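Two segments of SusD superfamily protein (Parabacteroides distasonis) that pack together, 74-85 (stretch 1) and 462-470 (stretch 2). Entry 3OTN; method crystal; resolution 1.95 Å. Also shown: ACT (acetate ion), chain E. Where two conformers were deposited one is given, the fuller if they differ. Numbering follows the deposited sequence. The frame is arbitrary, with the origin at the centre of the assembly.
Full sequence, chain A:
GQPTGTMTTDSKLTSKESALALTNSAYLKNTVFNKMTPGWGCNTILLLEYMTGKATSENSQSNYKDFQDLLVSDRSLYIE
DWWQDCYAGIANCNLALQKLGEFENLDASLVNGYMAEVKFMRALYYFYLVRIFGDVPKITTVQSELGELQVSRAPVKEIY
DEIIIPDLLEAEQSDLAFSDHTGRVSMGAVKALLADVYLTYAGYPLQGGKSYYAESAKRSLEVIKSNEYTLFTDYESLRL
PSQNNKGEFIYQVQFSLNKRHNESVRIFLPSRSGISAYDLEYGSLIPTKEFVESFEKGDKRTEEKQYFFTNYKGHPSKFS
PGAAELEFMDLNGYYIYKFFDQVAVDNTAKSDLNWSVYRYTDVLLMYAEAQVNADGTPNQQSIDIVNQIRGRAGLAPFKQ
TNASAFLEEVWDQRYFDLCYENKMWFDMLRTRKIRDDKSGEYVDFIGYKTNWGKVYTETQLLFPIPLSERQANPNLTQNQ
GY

Stretch 1 (74-85) DRSLYIEDWWQD
Stretch 2 (462-470) LFPIPLSER

What fixes the register of the two segments? Asp74, in the loop before the helix beginning at Ile79, lies with its CA 4.7 Å from the CA of Pro466, the N-cap of the helix starting at Leu467. Asp74 O accepts a nearly linear hydrogen bond from Leu467 N at 2.9 Å (169°); in the first turn of its helix, that N has no i-4 carbonyl within the helix and is free to pair outside it. Asp74 (phi/psi -66/-12, chi1 p) also sends OD2 to a water at 2.7 Å, which donates to it and accepts from Arg470 NH2 at 3.3 Å.

How does Leu467 use its side chain? Its CA-to-CB bond points toward stretch 1, and chi1 t, chi2 p place Leu467 CD1 3.5 Å from Asp74 OD2. Leu467 CD2 lies over one face of the Arg75 guanidinium, 3.4 Å from NH2.

What surrounds Trp83? Its CA-to-CB bond points toward stretch 2 (chi1 t, chi2 -85°). Glu469 CG, from an m, m side chain, makes a CH-pi contact 3.7 Å from the centroid of the Trp83 five-membered ring, over its face, leaving the edge open to acetate, whose O accepts from Trp83 NE1 at 3.0 Å. Ile465 CD1 approaches Trp83 CZ3 at 3.7 Å.

What packs one turn before Trp83? Ile79 CG1 lies 4.0 Å from Pro466 CG; between the helices, Ser468 OG (chi1 p) donates to Glu80 OE2 at 2.9 Å.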

ATOM      1  N   ASP A  74       0.491 -19.088  12.126  1.00 20.31           N
ATOM      2  CA  ASP A  74       1.485 -19.340  11.078  1.00 20.02           C
ATOM      3  C   ASP A  74       0.893 -20.055   9.848  1.00 20.87           C
ATOM      4  O   ASP A  74       1.549 -20.149   8.838  1.00 21.10           O
ATOM      5  CB  ASP A  74       2.700 -20.101  11.643  1.00 21.01           C
ATOM      6  CG  ASP A  74       2.336 -21.387  12.321  1.00 27.22           C
ATOM      7  OD1 ASP A  74       1.159 -21.840  12.217  1.00 24.02           O
ATOM      8  OD2 ASP A  74       3.246 -21.933  12.991  1.00 29.53           O
ATOM      9  N   ARG A  75      -0.331 -20.569   9.959  1.00 21.61           N
ATOM     10  CA  ARG A  75      -1.076 -21.147   8.831  1.00 24.78           C
ATOM     11  C   ARG A  75      -2.063 -20.165   8.160  1.00 24.06           C
ATOM     12  O   ARG A  75      -2.721 -20.539   7.195  1.00 21.70           O
ATOM     13  CB  ARG A  75      -1.865 -22.368   9.290  1.00 22.64           C
ATOM     14  CG  ARG A  75      -1.014 -23.553   9.590  1.00 23.59           C
ATOM     15  CD  ARG A  75      -1.871 -24.660  10.201  1.00 23.75           C
ATOM     16  NE  ARG A  75      -1.043 -25.797  10.541  1.00 34.41           N
ATOM     17  CZ  ARG A  75      -0.605 -26.713   9.679  1.00 28.68           C
ATOM     18  NH1 ARG A  75      -0.948 -26.678   8.389  1.00 29.55           N
ATOM     19  NH2 ARG A  75       0.138 -27.709  10.130  1.00 28.12           N
ATOM     20  N   SER A  76      -2.186 -18.937   8.649  1.00 21.59           N
ATOM     21  CA  SER A  76      -3.124 -17.978   8.010  1.00 22.98           C
ATOM     22  C   SER A  76      -2.768 -17.669   6.548  1.00 21.68           C
ATOM     23  O   SER A  76      -1.638 -17.840   6.095  1.00 22.77           O
ATOM     24  CB  SER A  76      -3.235 -16.707   8.839  1.00 23.51           C
ATOM     25  OG  SER A  76      -3.892 -17.018  10.086  1.00 24.90           O
ATOM     26  N   LEU A  77      -3.764 -17.253   5.795  1.00 22.53           N
ATOM     27  CA  LEU A  77      -3.572 -16.861   4.418  1.00 21.81           C
ATOM     28  C   LEU A  77      -2.713 -15.610   4.252  1.00 22.39           C
ATOM     29  O   LEU A  77      -2.457 -14.856   5.210  1.00 22.05           O
ATOM     30  CB  LEU A  77      -4.944 -16.663   3.753  1.00 22.07           C
ATOM     31  CG  LEU A  77      -5.865 -17.885   3.663  1.00 25.71           C
ATOM     32  CD1 LEU A  77      -7.183 -17.504   3.036  1.00 33.98           C
ATOM     33  CD2 LEU A  77      -5.185 -19.020   2.888  1.00 24.21           C
ATOM     34  N   TYR A  78      -2.281 -15.394   3.009  1.00 22.67           N
ATOM     35  CA  TYR A  78      -1.552 -14.201   2.539  1.00 19.40           C
ATOM     36  C   TYR A  78      -0.100 -14.112   2.937  1.00 19.06           C
ATOM     37  O   TYR A  78       0.724 -13.675   2.138  1.00 22.48           O
ATOM     38  CB  TYR A  78      -2.289 -12.895   2.903  1.00 20.56           C
ATOM     39  CG  TYR A  78      -3.776 -13.020   2.777  1.00 16.15           C
ATOM     40  CD1 TYR A  78      -4.336 -13.393   1.572  1.00 21.27           C
ATOM     41  CD2 TYR A  78      -4.629 -12.854   3.879  1.00 21.64           C
ATOM     42  CE1 TYR A  78      -5.689 -13.581   1.431  1.00 22.59           C
ATOM     43  CE2 TYR A  78      -6.039 -13.033   3.743  1.00 20.83           C
ATOM     44  CZ  TYR A  78      -6.549 -13.396   2.497  1.00 24.48           C
ATOM     45  OH  TYR A  78      -7.910 -13.607   2.278  1.00 25.46           O
ATOM     46  N   ILE A  79       0.226 -14.449   4.188  1.00 20.85           N
ATOM     47  CA  ILE A  79       1.566 -14.292   4.691  1.00 19.25           C
ATOM     48  C   ILE A  79       2.607 -15.094   3.851  1.00 20.16           C
ATOM     49  O   ILE A  79       3.716 -14.618   3.641  1.00 19.26           O
ATOM     50  CB  ILE A  79       1.691 -14.591   6.229  1.00 23.39           C
ATOM     51  CG1 ILE A  79       1.297 -16.039   6.551  1.00 21.41           C
ATOM     52  CG2 ILE A  79       0.866 -13.557   7.069  1.00 17.83           C
ATOM     53  CD1 ILE A  79       1.383 -16.393   8.003  1.00 17.10           C
ATOM     54  N   GLU A  80       2.257 -16.282   3.366  1.00 18.98           N
ATOM     55  CA  GLU A  80       3.169 -17.061   2.514  0.50 19.58           C
ATOM     56  C   GLU A  80       3.501 -16.326   1.228  1.00 19.41           C
ATOM     57  O   GLU A  80       4.649 -16.312   0.793  1.00 17.67           O
ATOM     58  CB  GLU A  80       2.566 -18.426   2.142  0.50 21.14           C
ATOM     59  CG  GLU A  80       2.769 -19.444   3.190  0.50 15.88           C
ATOM     60  CD  GLU A  80       2.028 -20.732   2.916  0.50 20.98           C
ATOM     61  OE1 GLU A  80       0.769 -20.727   2.927  0.50 20.98           O
ATOM     62  OE2 GLU A  80       2.725 -21.746   2.752  0.50 14.18           O
ATOM     63  N   ASP A  81       2.475 -15.742   0.610  1.00 17.26           N
ATOM     64  CA  ASP A  81       2.621 -15.057  -0.685  1.00 21.19           C
ATOM     65  C   ASP A  81       3.516 -13.832  -0.524  1.00 20.14           C
ATOM     66  O   ASP A  81       4.386 -13.577  -1.348  1.00 15.53           O
ATOM     67  CB  ASP A  81       1.242 -14.638  -1.223  1.00 19.11           C
ATOM     68  CG  ASP A  81       0.265 -15.814  -1.273  1.00 26.27           C
ATOM     69  OD1 ASP A  81       0.270 -16.516  -2.286  1.00 25.43           O
ATOM     70  OD2 ASP A  81      -0.429 -16.082  -0.267  1.00 29.11           O
ATOM     71  N   TRP A  82       3.285 -13.095   0.556  1.00 19.09           N
ATOM     72  CA  TRP A  82       4.052 -11.907   0.830  1.00 18.72           C
ATOM     73  C   TRP A  82       5.509 -12.244   1.082  1.00 20.26           C
ATOM     74  O   TRP A  82       6.374 -11.590   0.518  1.00 20.19           O
ATOM     75  CB  TRP A  82       3.500 -11.104   2.002  1.00 18.22           C
ATOM     76  CG  TRP A  82       2.382 -10.186   1.668  1.00 13.52           C
ATOM     77  CD1 TRP A  82       1.047 -10.413   1.844  1.00 18.42           C
ATOM     78  CD2 TRP A  82       2.497  -8.867   1.157  1.00 15.81           C
ATOM     79  NE1 TRP A  82       0.315  -9.320   1.446  1.00 20.06           N
ATOM     80  CE2 TRP A  82       1.186  -8.353   1.014  1.00 22.21           C
ATOM     81  CE3 TRP A  82       3.573  -8.071   0.785  1.00 13.60           C
ATOM     82  CZ2 TRP A  82       0.932  -7.061   0.540  1.00 19.62           C
ATOM     83  CZ3 TRP A  82       3.319  -6.788   0.285  1.00 20.31           C
ATOM     84  CH2 TRP A  82       2.005  -6.292   0.198  1.00 17.90           C
ATOM     85  N   TRP A  83       5.772 -13.269   1.893  1.00 17.84           N
ATOM     86  CA  TRP A  83       7.160 -13.666   2.179  1.00 19.29           C
ATOM     87  C   TRP A  83       7.894 -14.191   0.936  1.00 17.57           C
ATOM     88  O   TRP A  83       8.957 -13.739   0.614  1.00 18.76           O
ATOM     89  CB  TRP A  83       7.180 -14.747   3.260  1.00 18.73           C
ATOM     90  CG  TRP A  83       8.532 -15.141   3.729  1.00 17.53           C
ATOM     91  CD1 TRP A  83       9.364 -16.062   3.167  1.00 15.90           C
ATOM     92  CD2 TRP A  83       9.186 -14.661   4.886  1.00 16.37           C
ATOM     93  NE1 TRP A  83      10.521 -16.179   3.901  1.00 22.14           N
ATOM     94  CE2 TRP A  83      10.450 -15.317   4.961  1.00 18.05           C
ATOM     95  CE3 TRP A  83       8.854 -13.714   5.864  1.00 18.74           C
ATOM     96  CZ2 TRP A  83      11.363 -15.063   5.991  1.00 21.34           C
ATOM     97  CZ3 TRP A  83       9.775 -13.454   6.898  1.00 21.34           C
ATOM     98  CH2 TRP A  83      11.005 -14.142   6.954  1.00 22.35           C
ATOM     99  N   GLN A  84       7.309 -15.162   0.272  1.00 20.65           N
ATOM    100  CA  GLN A  84       7.952 -15.812  -0.873  1.00 21.99           C
ATOM    101  C   GLN A  84       8.180 -14.840  -2.031  1.00 21.01           C
ATOM    102  O   GLN A  84       9.269 -14.841  -2.622  1.00 20.87           O
ATOM    103  CB  GLN A  84       7.135 -17.007  -1.347  1.00 22.16           C
ATOM    104  CG  GLN A  84       7.058 -18.123  -0.349  1.00 28.88           C
ATOM    105  CD  GLN A  84       6.157 -19.282  -0.786  1.00 42.42           C
ATOM    106  OE1 GLN A  84       5.598 -19.287  -1.889  1.00 44.01           O
ATOM    107  NE2 GLN A  84       6.034 -20.280   0.084  1.00 51.95           N
ATOM    108  N   ASP A  85       7.200 -13.987  -2.327  1.00 16.35           N
ATOM    109  CA  ASP A  85       7.344 -13.103  -3.499  1.00 18.66           C
ATOM    110  C   ASP A  85       8.254 -11.938  -3.228  1.00 18.00           C
ATOM    111  O   ASP A  85       8.970 -11.560  -4.124  1.00 19.41           O
ATOM    112  CB  ASP A  85       6.020 -12.521  -3.977  1.00 18.78           C
ATOM    113  CG  ASP A  85       5.124 -13.556  -4.643  1.00 24.86           C
ATOM    114  OD1 ASP A  85       5.525 -14.734  -4.852  1.00 26.81           O
ATOM    115  OD2 ASP A  85       3.981 -13.170  -4.916  1.00 26.02           O
ATOM    116  N   LEU A 462       2.746  -7.498  14.780  1.00 20.15           N
ATOM    117  CA  LEU A 462       3.385  -8.158  13.643  1.00 20.11           C
ATOM    118  C   LEU A 462       2.555  -9.349  13.192  1.00 18.67           C
ATOM    119  O   LEU A 462       1.725  -9.852  13.945  1.00 18.11           O
ATOM    120  CB  LEU A 462       4.789  -8.643  14.033  1.00 21.31           C
ATOM    121  CG  LEU A 462       5.818  -7.558  14.345  1.00 20.15           C
ATOM    122  CD1 LEU A 462       7.100  -8.165  14.927  1.00 22.11           C
ATOM    123  CD2 LEU A 462       6.133  -6.703  13.120  1.00 21.30           C
ATOM    124  N   PHE A 463       2.777  -9.771  11.951  1.00 20.35           N
ATOM    125  CA  PHE A 463       2.207 -10.992  11.422  1.00 18.42           C
ATOM    126  C   PHE A 463       3.205 -12.115  11.610  1.00 19.44           C
ATOM    127  O   PHE A 463       4.403 -11.867  11.730  1.00 18.58           O
ATOM    128  CB  PHE A 463       1.799 -10.849   9.943  1.00 17.82           C
ATOM    129  CG  PHE A 463       0.551 -10.036   9.757  1.00 18.83           C
ATOM    130  CD1 PHE A 463      -0.688 -10.538  10.175  1.00 23.98           C
ATOM    131  CD2 PHE A 463       0.592  -8.791   9.189  1.00 25.62           C
ATOM    132  CE1 PHE A 463      -1.830  -9.796  10.038  1.00 25.77           C
ATOM    133  CE2 PHE A 463      -0.584  -8.045   9.043  1.00 25.53           C
ATOM    134  CZ  PHE A 463      -1.764  -8.545   9.448  1.00 22.36           C
ATOM    135  N   PRO A 464       2.713 -13.364  11.629  1.00 20.30           N
ATOM    136  CA  PRO A 464       3.613 -14.480  11.865  1.00 21.79           C
ATOM    137  C   PRO A 464       4.488 -14.789  10.661  1.00 20.54           C
ATOM    138  O   PRO A 464       4.091 -14.540   9.498  1.00 19.53           O
ATOM    139  CB  PRO A 464       2.656 -15.678  12.094  1.00 23.18           C
ATOM    140  CG  PRO A 464       1.306 -15.181  11.959  1.00 23.47           C
ATOM    141  CD  PRO A 464       1.321 -13.804  11.427  1.00 21.83           C
ATOM    142  N   ILE A 465       5.632 -15.384  10.934  1.00 22.21           N
ATOM    143  CA  ILE A 465       6.456 -15.967   9.891  1.00 20.13           C
ATOM    144  C   ILE A 465       5.671 -17.211   9.476  1.00 18.11           C
ATOM    145  O   ILE A 465       5.220 -17.933  10.335  1.00 18.28           O
ATOM    146  CB  ILE A 465       7.843 -16.361  10.399  1.00 22.81           C
ATOM    147  CG1 ILE A 465       8.545 -15.189  11.124  1.00 25.33           C
ATOM    148  CG2 ILE A 465       8.698 -16.885   9.250  1.00 24.96           C
ATOM    149  CD1 ILE A 465       8.556 -13.847  10.370  1.00 21.06           C
ATOM    150  N   PRO A 466       5.471 -17.441   8.165  1.00 19.29           N
ATOM    151  CA  PRO A 466       4.705 -18.614   7.696  1.00 19.39           C
ATOM    152  C   PRO A 466       5.267 -19.946   8.126  1.00 22.83           C
ATOM    153  O   PRO A 466       6.482 -20.151   8.075  1.00 19.63           O
ATOM    154  CB  PRO A 466       4.823 -18.521   6.170  1.00 21.93           C
ATOM    155  CG  PRO A 466       5.074 -17.158   5.874  1.00 22.61           C
ATOM    156  CD  PRO A 466       5.850 -16.572   7.034  1.00 21.38           C
ATOM    157  N   LEU A 467       4.375 -20.854   8.501  1.00 21.58           N
ATOM    158  CA  LEU A 467       4.743 -22.169   8.916  1.00 23.56           C
ATOM    159  C   LEU A 467       5.582 -22.848   7.848  1.00 24.39           C
ATOM    160  O   LEU A 467       6.573 -23.455   8.189  1.00 22.96           O
ATOM    161  CB  LEU A 467       3.513 -23.035   9.206  1.00 23.46           C
ATOM    162  CG  LEU A 467       3.808 -24.454   9.724  1.00 22.62           C
ATOM    163  CD1 LEU A 467       4.683 -24.422  10.974  1.00 25.63           C
ATOM    164  CD2 LEU A 467       2.479 -25.217   9.989  1.00 27.61           C
ATOM    165  N   SER A 468       5.209 -22.729   6.564  1.00 22.43           N
ATOM    166  CA  SER A 468       5.991 -23.373   5.518  1.00 22.13           C
ATOM    167  C   SER A 468       7.479 -22.960   5.527  1.00 21.42           C
ATOM    168  O   SER A 468       8.375 -23.803   5.338  1.00 22.77           O
ATOM    169  CB  SER A 468       5.393 -23.088   4.123  1.00 21.31           C
ATOM    170  OG  SER A 468       5.382 -21.710   3.867  1.00 25.58           O
ATOM    171  N   GLU A 469       7.727 -21.670   5.717  1.00 19.94           N
ATOM    172  CA  GLU A 469       9.088 -21.122   5.771  1.00 21.65           C
ATOM    173  C   GLU A 469       9.865 -21.632   6.978  1.00 22.20           C
ATOM    174  O   GLU A 469      11.024 -22.020   6.837  1.00 23.40           O
ATOM    175  CB  GLU A 469       9.039 -19.610   5.789  1.00 22.16           C
ATOM    176  CG  GLU A 469       8.476 -19.007   4.500  1.00 26.01           C
ATOM    177  CD  GLU A 469       9.327 -19.327   3.256  1.00 27.55           C
ATOM    178  OE1 GLU A 469      10.585 -19.461   3.353  1.00 29.42           O
ATOM    179  OE2 GLU A 469       8.734 -19.427   2.183  1.00 28.67           O
ATOM    180  N   ARG A 470       9.196 -21.711   8.128  1.00 22.71           N
ATOM    181  CA  ARG A 470       9.823 -22.198   9.371  0.50 23.08           C
ATOM    182  C   ARG A 470      10.120 -23.690   9.315  1.00 23.20           C
ATOM    183  O   ARG A 470      11.140 -24.128   9.833  1.00 24.06           O
ATOM    184  CB  ARG A 470       8.961 -21.879  10.596  0.50 24.07           C
ATOM    185  CG  ARG A 470       8.631 -20.406  10.700  0.50 24.33           C
ATOM    186  CD  ARG A 470       8.985 -19.815  12.038  0.50 25.25           C
ATOM    187  NE  ARG A 470       8.277 -20.442  13.141  0.50 30.64           N
ATOM    188  CZ  ARG A 470       8.871 -20.898  14.232  0.50 29.39           C
ATOM    189  NH1 ARG A 470      10.176 -20.758  14.388  0.50 32.11           N
ATOM    190  NH2 ARG A 470       8.149 -21.443  15.193  0.50 34.12           N
TER
HETATM  191  C   ACT E 603      14.013 -16.444   3.098  1.00 44.44           C
HETATM  192  O   ACT E 603      13.387 -16.955   4.064  1.00 39.80           O
HETATM  193  OXT ACT E 603      13.954 -16.959   1.936  1.00 43.59           O
HETATM  194  CH3 ACT E 603      14.816 -15.226   3.323  1.00 43.32           C
HETATM  195  O   HOH W   1       5.088 -20.536  14.371  1.00 35.01           O